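Local structure of mandelate racemase/muconate lactonizing protein (3VC5) at residues 326-330 / 331-335; 242-246 / 247-251; 133-136 / 137-141. The protein probably dehydrates D-glucarate to 5-dehydro-4-deoxy-D-glucarate with the help of magnesium, as a member of the mandelate racemase/muconate lactonizing enzyme family. All blocks are in the same frame, centred on the assembly; numbering follows the deposited sequence.

Contact 1. Residues 326-330 / 331-335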
ATOM      1  N   THR A 326       5.369   1.075   1.403  1.00 22.56           N
ATOM      2  CA  THR A 326       4.764   2.239   2.086  1.00 22.87           C
ATOM      3  C   THR A 326       4.731   1.998   3.602  1.00 22.33           C
ATOM      4  O   THR A 326       5.025   2.911   4.417  1.00 24.48           O
ATOM      5  CB  THR A 326       3.298   2.479   1.568  1.00 23.37           C
ATOM      6  OG1 THR A 326       3.381   2.900   0.211  1.00 28.90           O
ATOM      7  CG2 THR A 326       2.550   3.555   2.419  1.00 27.53           C
ATOM      8  N   LEU A 327       4.409   0.759   3.972  1.00 23.17           N
ATOM      9  CA  LEU A 327       4.269   0.420   5.390  1.00 22.28           C
ATOM     10  C   LEU A 327       5.647   0.575   6.040  1.00 24.22           C
ATOM     11  O   LEU A 327       5.800   1.260   7.059  1.00 26.10           O
ATOM     12  CB  LEU A 327       3.751  -1.007   5.546  1.00 24.45           C
ATOM     13  CG  LEU A 327       3.549  -1.566   6.952  1.00 26.60           C
ATOM     14  CD1 LEU A 327       2.594  -2.747   6.859  1.00 29.42           C
ATOM     15  CD2 LEU A 327       4.908  -1.965   7.607  1.00 25.93           C
ATOM     16  N   CYS A 328       6.667   0.008   5.406  1.00 24.51           N
ATOM     17  CA  CYS A 328       8.016   0.103   5.965  1.00 25.08           C
ATOM     18  C   CYS A 328       8.472   1.552   6.109  1.00 28.13           C
ATOM     19  O   CYS A 328       8.956   1.952   7.172  1.00 28.71           O
ATOM     20  CB  CYS A 328       9.025  -0.703   5.126  1.00 26.74           C
ATOM     21  SG  CYS A 328       8.823  -2.492   5.358  1.00 28.93           S
ATOM     22  N   ALA A 329       8.330   2.343   5.047  1.00 25.47           N
ATOM     23  CA  ALA A 329       8.748   3.744   5.090  1.00 26.58           C
ATOM     24  C   ALA A 329       8.094   4.479   6.264  1.00 26.60           C
ATOM     25  O   ALA A 329       8.755   5.265   6.960  1.00 27.85           O
ATOM     26  CB  ALA A 329       8.445   4.453   3.759  1.00 27.36           C
ATOM     27  N   THR A 330       6.805   4.224   6.469  1.00 25.89           N
ATOM     28  CA  THR A 330       6.036   4.820   7.580  1.00 26.76           C
ATOM     29  C   THR A 330       6.690   4.558   8.939  1.00 29.19           C
ATOM     30  O   THR A 330       6.722   5.438   9.809  1.00 29.40           O
ATOM     31  CB  THR A 330       4.554   4.328   7.567  1.00 31.00           C
ATOM     32  OG1 THR A 330       3.950   4.669   6.309  1.00 33.27           O
ATOM     33  CG2 THR A 330       3.741   4.951   8.732  1.00 28.38           C
ATOM     34  N   PHE A 331       7.218   3.353   9.109  1.00 26.22           N
ATOM     35  CA  PHE A 331       7.830   2.948  10.372  1.00 25.28           C
ATOM     36  C   PHE A 331       9.322   3.137  10.408  1.00 26.65           C
ATOM     37  O   PHE A 331       9.969   2.741  11.365  1.00 26.65           O
ATOM     38  CB  PHE A 331       7.437   1.501  10.711  1.00 24.92           C
ATOM     39  CG  PHE A 331       6.002   1.355  11.097  1.00 24.62           C
ATOM     40  CD1 PHE A 331       5.607   1.430  12.432  1.00 26.60           C
ATOM     41  CD2 PHE A 331       5.023   1.182  10.132  1.00 31.93           C
ATOM     42  CE1 PHE A 331       4.275   1.302  12.782  1.00 27.84           C
ATOM     43  CE2 PHE A 331       3.692   1.055  10.482  1.00 31.99           C
ATOM     44  CZ  PHE A 331       3.305   1.124  11.811  1.00 28.92           C
ATOM     45  N   GLY A 332       9.870   3.769   9.373  1.00 24.93           N
ATOM     46  CA  GLY A 332      11.310   4.066   9.342  1.00 26.88           C
ATOM     47  C   GLY A 332      12.185   2.886   8.935  1.00 25.62           C
ATOM     48  O   GLY A 332      13.407   2.911   9.136  1.00 31.29           O
ATOM     49  N   ILE A 333      11.579   1.845   8.374  1.00 23.73           N
ATOM     50  CA  ILE A 333      12.340   0.693   7.902  1.00 25.48           C
ATOM     51  C   ILE A 333      12.611   0.939   6.429  1.00 24.61           C
ATOM     52  O   ILE A 333      11.684   1.149   5.651  1.00 27.78           O
ATOM     53  CB  ILE A 333      11.539  -0.619   8.074  1.00 26.35           C
ATOM     54  CG1 ILE A 333      11.328  -0.891   9.575  1.00 25.07           C
ATOM     55  CG2 ILE A 333      12.244  -1.810   7.393  1.00 25.40           C
ATOM     56  CD1 ILE A 333      10.312  -1.947   9.886  1.00 28.74           C
ATOM     57  N   GLU A 334      13.872   0.963   6.058  1.00 24.88           N
ATOM     58  CA  GLU A 334      14.220   1.205   4.641  1.00 27.88           C
ATOM     59  C   GLU A 334      14.110  -0.070   3.816  1.00 27.37           C
ATOM     60  O   GLU A 334      14.026  -1.151   4.378  1.00 27.38           O
ATOM     61  CB  GLU A 334      15.597   1.836   4.538  1.00 33.62           C
ATOM     62  CG  GLU A 334      15.590   3.204   5.137  1.00 35.76           C
ATOM     63  CD  GLU A 334      16.956   3.766   5.311  1.00 37.90           C
ATOM     64  OE1 GLU A 334      17.935   3.161   4.807  1.00 39.24           O
ATOM     65  OE2 GLU A 334      17.040   4.827   5.959  1.00 42.66           O
ATOM     66  N   LEU A 335      14.098   0.065   2.486  1.00 26.81           N
ATOM     67  CA  LEU A 335      13.919  -1.093   1.619  1.00 24.55           C
ATOM     68  C   LEU A 335      15.071  -1.363   0.711  1.00 25.23           C
ATOM     69  O   LEU A 335      15.628  -0.433   0.084  1.00 27.56           O
ATOM     70  CB  LEU A 335      12.666  -0.957   0.757  1.00 29.73           C
ATOM     71  CG  LEU A 335      11.537  -1.970   1.049  1.00 43.11           C
ATOM     72  CD1 LEU A 335      10.956  -1.803   2.406  1.00 40.92           C
ATOM     73  CD2 LEU A 335      10.424  -1.877   0.004  1.00 49.36           C
TER

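Contact 2. Residues 242-246 / 247-251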
ATOM      1  N   ALA A 242      22.041 -16.078   8.814  1.00 23.47           N
ATOM      2  CA  ALA A 242      21.753 -16.525  10.185  1.00 23.23           C
ATOM      3  C   ALA A 242      22.745 -17.572  10.715  1.00 24.30           C
ATOM      4  O   ALA A 242      22.426 -18.336  11.635  1.00 26.21           O
ATOM      5  CB  ALA A 242      20.312 -17.028  10.298  1.00 26.83           C
ATOM      6  N   ALA A 243      23.930 -17.627  10.115  1.00 25.34           N
ATOM      7  CA  ALA A 243      24.957 -18.601  10.520  1.00 25.15           C
ATOM      8  C   ALA A 243      25.633 -18.300  11.864  1.00 25.13           C
ATOM      9  O   ALA A 243      26.395 -19.130  12.344  1.00 29.16           O
ATOM     10  CB  ALA A 243      26.024 -18.749   9.420  1.00 26.64           C
ATOM     11  N   TRP A 244      25.368 -17.139  12.467  1.00 25.82           N
ATOM     12  CA  TRP A 244      26.139 -16.731  13.656  1.00 25.94           C
ATOM     13  C   TRP A 244      25.280 -16.677  14.913  1.00 26.02           C
ATOM     14  O   TRP A 244      24.062 -16.437  14.833  1.00 27.60           O
ATOM     15  CB  TRP A 244      26.801 -15.360  13.479  1.00 26.71           C
ATOM     16  CG  TRP A 244      27.694 -15.241  12.267  1.00 24.57           C
ATOM     17  CD1 TRP A 244      28.290 -16.261  11.573  1.00 28.67           C
ATOM     18  CD2 TRP A 244      28.100 -14.025  11.624  1.00 27.10           C
ATOM     19  NE1 TRP A 244      29.025 -15.748  10.513  1.00 28.70           N
ATOM     20  CE2 TRP A 244      28.942 -14.379  10.540  1.00 27.33           C
ATOM     21  CE3 TRP A 244      27.843 -12.672  11.862  1.00 29.65           C
ATOM     22  CZ2 TRP A 244      29.529 -13.418   9.701  1.00 30.91           C
ATOM     23  CZ3 TRP A 244      28.427 -11.719  11.018  1.00 33.05           C
ATOM     24  CH2 TRP A 244      29.258 -12.103   9.956  1.00 32.50           C
ATOM     25  N   THR A 245      25.930 -16.846  16.064  1.00 29.11           N
ATOM     26  CA  THR A 245      25.303 -16.603  17.349  1.00 29.17           C
ATOM     27  C   THR A 245      25.163 -15.102  17.553  1.00 26.58           C
ATOM     28  O   THR A 245      25.760 -14.293  16.825  1.00 28.49           O
ATOM     29  CB  THR A 245      26.173 -17.148  18.496  1.00 31.48           C
ATOM     30  OG1 THR A 245      27.417 -16.442  18.517  1.00 33.13           O
ATOM     31  CG2 THR A 245      26.433 -18.629  18.315  1.00 31.55           C
ATOM     32  N   VAL A 246      24.392 -14.717  18.559  1.00 28.49           N
ATOM     33  CA  VAL A 246      24.260 -13.313  18.896  1.00 27.87           C
ATOM     34  C   VAL A 246      25.626 -12.700  19.282  1.00 28.94           C
ATOM     35  O   VAL A 246      26.012 -11.621  18.782  1.00 30.32           O
ATOM     36  CB  VAL A 246      23.234 -13.152  20.048  1.00 26.18           C
ATOM     37  CG1 VAL A 246      23.304 -11.762  20.656  1.00 31.83           C
ATOM     38  CG2 VAL A 246      21.811 -13.453  19.512  1.00 27.61           C
ATOM     39  N   GLU A 247      26.353 -13.393  20.141  1.00 31.20           N
ATOM     40  CA  GLU A 247      27.654 -12.946  20.612  1.00 34.62           C
ATOM     41  C   GLU A 247      28.606 -12.699  19.455  1.00 33.66           C
ATOM     42  O   GLU A 247      29.191 -11.675  19.370  1.00 32.60           O
ATOM     43  CB  GLU A 247      28.233 -13.967  21.605  1.00 38.55           C
ATOM     44  CG  GLU A 247      29.241 -13.374  22.609  1.00 63.18           C
ATOM     45  CD  GLU A 247      30.129 -14.398  23.381  1.00 74.79           C
ATOM     46  OE1 GLU A 247      31.325 -14.126  23.561  1.00 79.01           O
ATOM     47  OE2 GLU A 247      29.643 -15.449  23.821  1.00 68.45           O
ATOM     48  N   THR A 248      28.716 -13.655  18.556  1.00 31.10           N
ATOM     49  CA  THR A 248      29.585 -13.512  17.386  1.00 29.95           C
ATOM     50  C   THR A 248      29.157 -12.368  16.488  1.00 29.96           C
ATOM     51  O   THR A 248      30.002 -11.618  15.964  1.00 31.53           O
ATOM     52  CB  THR A 248      29.660 -14.849  16.627  1.00 30.81           C
ATOM     53  OG1 THR A 248      30.364 -15.785  17.453  1.00 34.17           O
ATOM     54  CG2 THR A 248      30.369 -14.708  15.291  1.00 34.29           C
ATOM     55  N   SER A 249      27.847 -12.254  16.278  1.00 30.07           N
ATOM     56  CA  SER A 249      27.329 -11.192  15.436  1.00 28.76           C
ATOM     57  C   SER A 249      27.724  -9.823  15.952  1.00 25.92           C
ATOM     58  O   SER A 249      28.043  -8.926  15.166  1.00 30.71           O
ATOM     59  CB  SER A 249      25.802 -11.254  15.331  1.00 25.80           C
ATOM     60  OG  SER A 249      25.413 -12.497  14.781  1.00 28.14           O
ATOM     61  N   ILE A 250      27.644  -9.641  17.269  1.00 29.22           N
ATOM     62  CA  ILE A 250      27.954  -8.353  17.855  1.00 31.24           C
ATOM     63  C   ILE A 250      29.450  -8.053  17.681  1.00 33.68           C
ATOM     64  O   ILE A 250      29.846  -6.917  17.371  1.00 33.20           O
ATOM     65  CB  ILE A 250      27.519  -8.284  19.334  1.00 28.45           C
ATOM     66  CG1 ILE A 250      25.979  -8.262  19.408  1.00 31.92           C
ATOM     67  CG2 ILE A 250      28.110  -7.050  19.985  1.00 31.95           C
ATOM     68  CD1 ILE A 250      25.436  -8.511  20.805  1.00 30.32           C
ATOM     69  N   ARG A 251      30.278  -9.079  17.854  1.00 33.83           N
ATOM     70  CA  ARG A 251      31.722  -8.895  17.761  1.00 37.05           C
ATOM     71  C   ARG A 251      32.060  -8.506  16.323  1.00 36.87           C
ATOM     72  O   ARG A 251      32.838  -7.583  16.094  1.00 39.13           O
ATOM     73  CB  ARG A 251      32.441 -10.183  18.176  1.00 42.14           C
ATOM     74  CG  ARG A 251      33.960 -10.096  18.219  1.00 50.25           C
ATOM     75  CD  ARG A 251      34.566 -11.372  18.782  1.00 55.24           C
ATOM     76  NE  ARG A 251      34.364 -12.508  17.882  1.00 59.10           N
ATOM     77  CZ  ARG A 251      33.595 -13.560  18.157  1.00 60.92           C
ATOM     78  NH1 ARG A 251      32.951 -13.641  19.319  1.00 60.31           N
ATOM     79  NH2 ARG A 251      33.479 -14.544  17.273  1.00 61.19           N
TER

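Contact 3. Residues 133-136 / 137-141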
ATOM      1  N   ALA A 133       3.231 -15.134  -9.521  1.00 24.01           N
ATOM      2  CA  ALA A 133       3.495 -15.412 -10.954  1.00 28.68           C
ATOM      3  C   ALA A 133       2.348 -14.896 -11.849  1.00 27.54           C
ATOM      4  O   ALA A 133       2.561 -14.333 -12.954  1.00 29.61           O
ATOM      5  CB  ALA A 133       3.695 -16.915 -11.187  1.00 40.11           C
ATOM      6  N   PHE A 134       1.126 -15.076 -11.374  1.00 21.67           N
ATOM      7  CA  PHE A 134      -0.011 -14.629 -12.166  1.00 22.08           C
ATOM      8  C   PHE A 134      -0.173 -13.105 -12.128  1.00 23.40           C
ATOM      9  O   PHE A 134      -0.552 -12.479 -13.128  1.00 21.98           O
ATOM     10  CB  PHE A 134      -1.254 -15.326 -11.648  1.00 22.69           C
ATOM     11  CG  PHE A 134      -1.121 -16.833 -11.631  1.00 22.58           C
ATOM     12  CD1 PHE A 134      -0.912 -17.549 -12.817  1.00 23.65           C
ATOM     13  CD2 PHE A 134      -1.207 -17.539 -10.439  1.00 24.35           C
ATOM     14  CE1 PHE A 134      -0.791 -18.941 -12.798  1.00 23.98           C
ATOM     15  CE2 PHE A 134      -1.075 -18.917 -10.409  1.00 28.90           C
ATOM     16  CZ  PHE A 134      -0.883 -19.626 -11.591  1.00 22.71           C
ATOM     17  N   GLU A 135       0.079 -12.495 -10.968  1.00 22.11           N
ATOM     18  CA  GLU A 135      -0.129 -11.054 -10.834  1.00 23.00           C
ATOM     19  C   GLU A 135       0.800 -10.293 -11.785  1.00 22.38           C
ATOM     20  O   GLU A 135       0.383  -9.341 -12.442  1.00 23.34           O
ATOM     21  CB  GLU A 135       0.068 -10.604  -9.397  1.00 21.89           C
ATOM     22  CG  GLU A 135      -0.278  -9.127  -9.174  1.00 23.43           C
ATOM     23  CD  GLU A 135       0.921  -8.245  -8.852  1.00 22.47           C
ATOM     24  OE1 GLU A 135       2.067  -8.579  -9.232  1.00 23.65           O
ATOM     25  OE2 GLU A 135       0.716  -7.189  -8.192  1.00 24.93           O
ATOM     26  N   VAL A 136       2.078 -10.675 -11.799  1.00 19.53           N
ATOM     27  CA  VAL A 136       3.038 -10.044 -12.708  1.00 21.27           C
ATOM     28  C   VAL A 136       2.567 -10.171 -14.161  1.00 22.32           C
ATOM     29  O   VAL A 136       2.626  -9.179 -14.930  1.00 21.41           O
ATOM     30  CB  VAL A 136       4.480 -10.629 -12.504  1.00 20.65           C
ATOM     31  CG1 VAL A 136       5.431 -10.159 -13.625  1.00 22.60           C
ATOM     32  CG2 VAL A 136       4.964 -10.265 -11.140  1.00 22.98           C
ATOM     33  N   ALA A 137       2.085 -11.351 -14.543  1.00 21.39           N
ATOM     34  CA  ALA A 137       1.606 -11.580 -15.945  1.00 22.20           C
ATOM     35  C   ALA A 137       0.367 -10.710 -16.251  1.00 22.42           C
ATOM     36  O   ALA A 137       0.233 -10.141 -17.347  1.00 22.64           O
ATOM     37  CB  ALA A 137       1.269 -13.045 -16.148  1.00 23.12           C
ATOM     38  N   CYS A 138      -0.512 -10.556 -15.269  1.00 22.16           N
ATOM     39  CA  CYS A 138      -1.709  -9.715 -15.449  1.00 22.04           C
ATOM     40  C   CYS A 138      -1.294  -8.241 -15.587  1.00 22.63           C
ATOM     41  O   CYS A 138      -1.880  -7.492 -16.371  1.00 24.34           O
ATOM     42  CB  CYS A 138      -2.706  -9.907 -14.274  1.00 22.60           C
ATOM     43  SG  CYS A 138      -3.554 -11.482 -14.404  1.00 26.52           S
ATOM     44  N   LEU A 139      -0.299  -7.792 -14.813  1.00 22.29           N
ATOM     45  CA  LEU A 139       0.166  -6.415 -14.968  1.00 21.35           C
ATOM     46  C   LEU A 139       0.833  -6.219 -16.327  1.00 22.78           C
ATOM     47  O   LEU A 139       0.692  -5.145 -16.949  1.00 24.35           O
ATOM     48  CB  LEU A 139       1.140  -6.025 -13.837  1.00 21.34           C
ATOM     49  CG  LEU A 139       0.512  -6.018 -12.432  1.00 21.14           C
ATOM     50  CD1 LEU A 139       1.647  -5.689 -11.428  1.00 24.39           C
ATOM     51  CD2 LEU A 139      -0.576  -4.934 -12.361  1.00 25.64           C
ATOM     52  N   ASP A 140       1.575  -7.230 -16.785  1.00 22.15           N
ATOM     53  CA  ASP A 140       2.194  -7.165 -18.140  1.00 24.07           C
ATOM     54  C   ASP A 140       1.078  -6.899 -19.165  1.00 23.94           C
ATOM     55  O   ASP A 140       1.176  -5.987 -19.996  1.00 26.41           O
ATOM     56  CB  ASP A 140       2.951  -8.498 -18.396  1.00 22.53           C
ATOM     57  CG  ASP A 140       3.850  -8.489 -19.618  1.00 22.47           C
ATOM     58  OD1 ASP A 140       4.182  -7.411 -20.173  1.00 26.43           O
ATOM     59  OD2 ASP A 140       4.244  -9.628 -20.003  1.00 26.24           O
ATOM     60  N   ILE A 141      -0.006  -7.659 -19.069  1.00 22.67           N
ATOM     61  CA  ILE A 141      -1.157  -7.507 -19.974  1.00 23.19           C
ATOM     62  C   ILE A 141      -1.846  -6.140 -19.823  1.00 27.61           C
ATOM     63  O   ILE A 141      -2.175  -5.486 -20.825  1.00 27.17           O
ATOM     64  CB  ILE A 141      -2.163  -8.638 -19.774  1.00 23.44           C
ATOM     65  CG1 ILE A 141      -1.580  -9.982 -20.278  1.00 26.82           C
ATOM     66  CG2 ILE A 141      -3.466  -8.342 -20.541  1.00 24.69           C
ATOM     67  CD1 ILE A 141      -2.288 -11.233 -19.693  1.00 27.32           C
TER

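Contact 1. Residues 326-330 / 331-335
The Phe331 ring brings one ortho carbon, CD2, to 3.2 Å from Leu327 O, which meets it at the edge and in the ring plane, while the Leu327 methyl CD2 lies 4.0 Å from the same Phe331 CD2. The residues span a Schellman motif closing helix 318-330, with Gly332, at positive phi, as its C-prime residue. Ile333 N reaches back to Cys328 O at 2.9 Å and Gly332 N to Ala329 O at 3.1 Å, both from above the carbonyl planes. Inside the reversal, Cys328 CB packs against Ile333 CB and meets the Leu335 methyl CD1 at 3.5 Å, joining the helix end to the strand that follows. With CG anti to the carbonyl carbon (chi1 -71°), the Phe331 ring stands beside Leu327, packs on Val300 of its own chain and stacks on Phe331 of the second subunit. Replacing it by alanine removes both rings of that pair and would probably leave Leu327 CD2 without its aromatic neighbour, opening a gap at the interface. In the last full turn before this end, Thr326 O accepts from Thr330 N and, at 2.8 Å, from Thr330 OG1, the two donors arriving from opposite faces of the carbonyl plane.

Contact 2. Residues 242-246 / 247-251
Thr245, its backbone still extended (psi 168°), hands over to Val246 in helical geometry, and the first turns close with Ser249 N on Thr245 O at 3.0 Å and Ile250 N on Val246 O. The start illustrates a classic N-cap. Thr245 OG1 occupies the crowded position between its own N and carbonyl carbon (chi1 63°), which turns the hydroxyl back over the helix mouth to accept from Thr248 N at 3.1 Å along a nearly straight N-H line (165°). Ser249 grips the same residue a second way: its OG donates to Thr245 O at 2.7 Å, from the face of the carbonyl opposite to that used by Ser249 N, and two donors thus hold one oxygen. That hydroxyl also lies in plane at the edge of the Trp244 ring, 3.4 Å from Trp244 CB, whereas the Thr248 methyl CG2 sits over one ring face, displaced toward the rim. On another side of the helix Val246 and Ile250 run side by side, CG1 to CD1 at 3.9 Å. The polar end of Thr248 turns to the chain terminus, OG1 bonding to Trp441 OXT; a carboxylate so close to the start of a helix is likely to be stabilised by the helix dipole. In the barrel domain, this loop follows strand 236-239, which ends in the magnesium ligand Asp239, and leads into helix 246-255, where Val246 and Ser249 pack on helix 270-277 while Trp244 and Thr248 rest against Pro217 at the start of helix 217-230.

Contact 3. Residues 133-136 / 137-141
The Glu135 carboxylate receives the Leu139 methyl CD1 over one face, displaced toward the oxygen end and midway between the two oxygens: that carbon stands 3.7 Å from Glu135 OE1 and equally far from Glu135 CD and OE2. The other flat group, the Phe134 ring, points away from 137-141 and packs among Val56, Val80, Ala83, Ala84 and Val102. What brings carboxylate and methyl together is a bend: Glu135 CG is anti to the backbone N, and the turn at chi2 (-112°) sets the carboxylate across the helix axis, so that one of its faces meets the Leu139 methyl; the two side chains cross obliquely one turn apart. Leu139 also lies close at its base, with CG 3.3 Å from Glu135 O. Beneath them runs an uninterrupted stretch of alpha-helix in 123-146. Cys138 N bonds to Phe134 O, Leu139 N to Glu135 O and Asp140 N to Val136 O, each at 2.9 Å, while the bond from Ala137 N to Ala133 O is weak at 3.4 Å. The alanines, Ala133 and Ala137, lie against strand 50-60 of the N-terminal domain, on Val56 and Val58, and Cys138 faces Leu95 and Ile98 of helix 95-106. Both acids are buried yet satisfied: Glu135 OE1 and OE2 take the N-H groups of Leu318 and Val319, and Asp140 OD1 and OD2 those of Leu397 and Leu67. Paired backbone donors, and for Glu135 the opening turn of helix 318-330, would help each side chain to remain a carboxylate in this buried setting.

In the fold
Read from the N terminus, the three contacts come in series, contact 3, then 2, then 1; each is confined to adjacent turns, so none closes a long loop and none nests in or crosses another. Contact 3 belongs to the N-terminal domain, whereas contacts 2 and 1 mark opposite ends of two different barrel helices, the start of 246-255 after strand 236-239 and the end of 318-330 before strand 334-337. Contacts 2 and 3 lie on opposite sides of the chain's centre, their own centres 40 Å apart. The domains are nevertheless tied: Glu135 of contact 3 holds the start of helix 318-330, whose far end is contact 1, at the subunit interface.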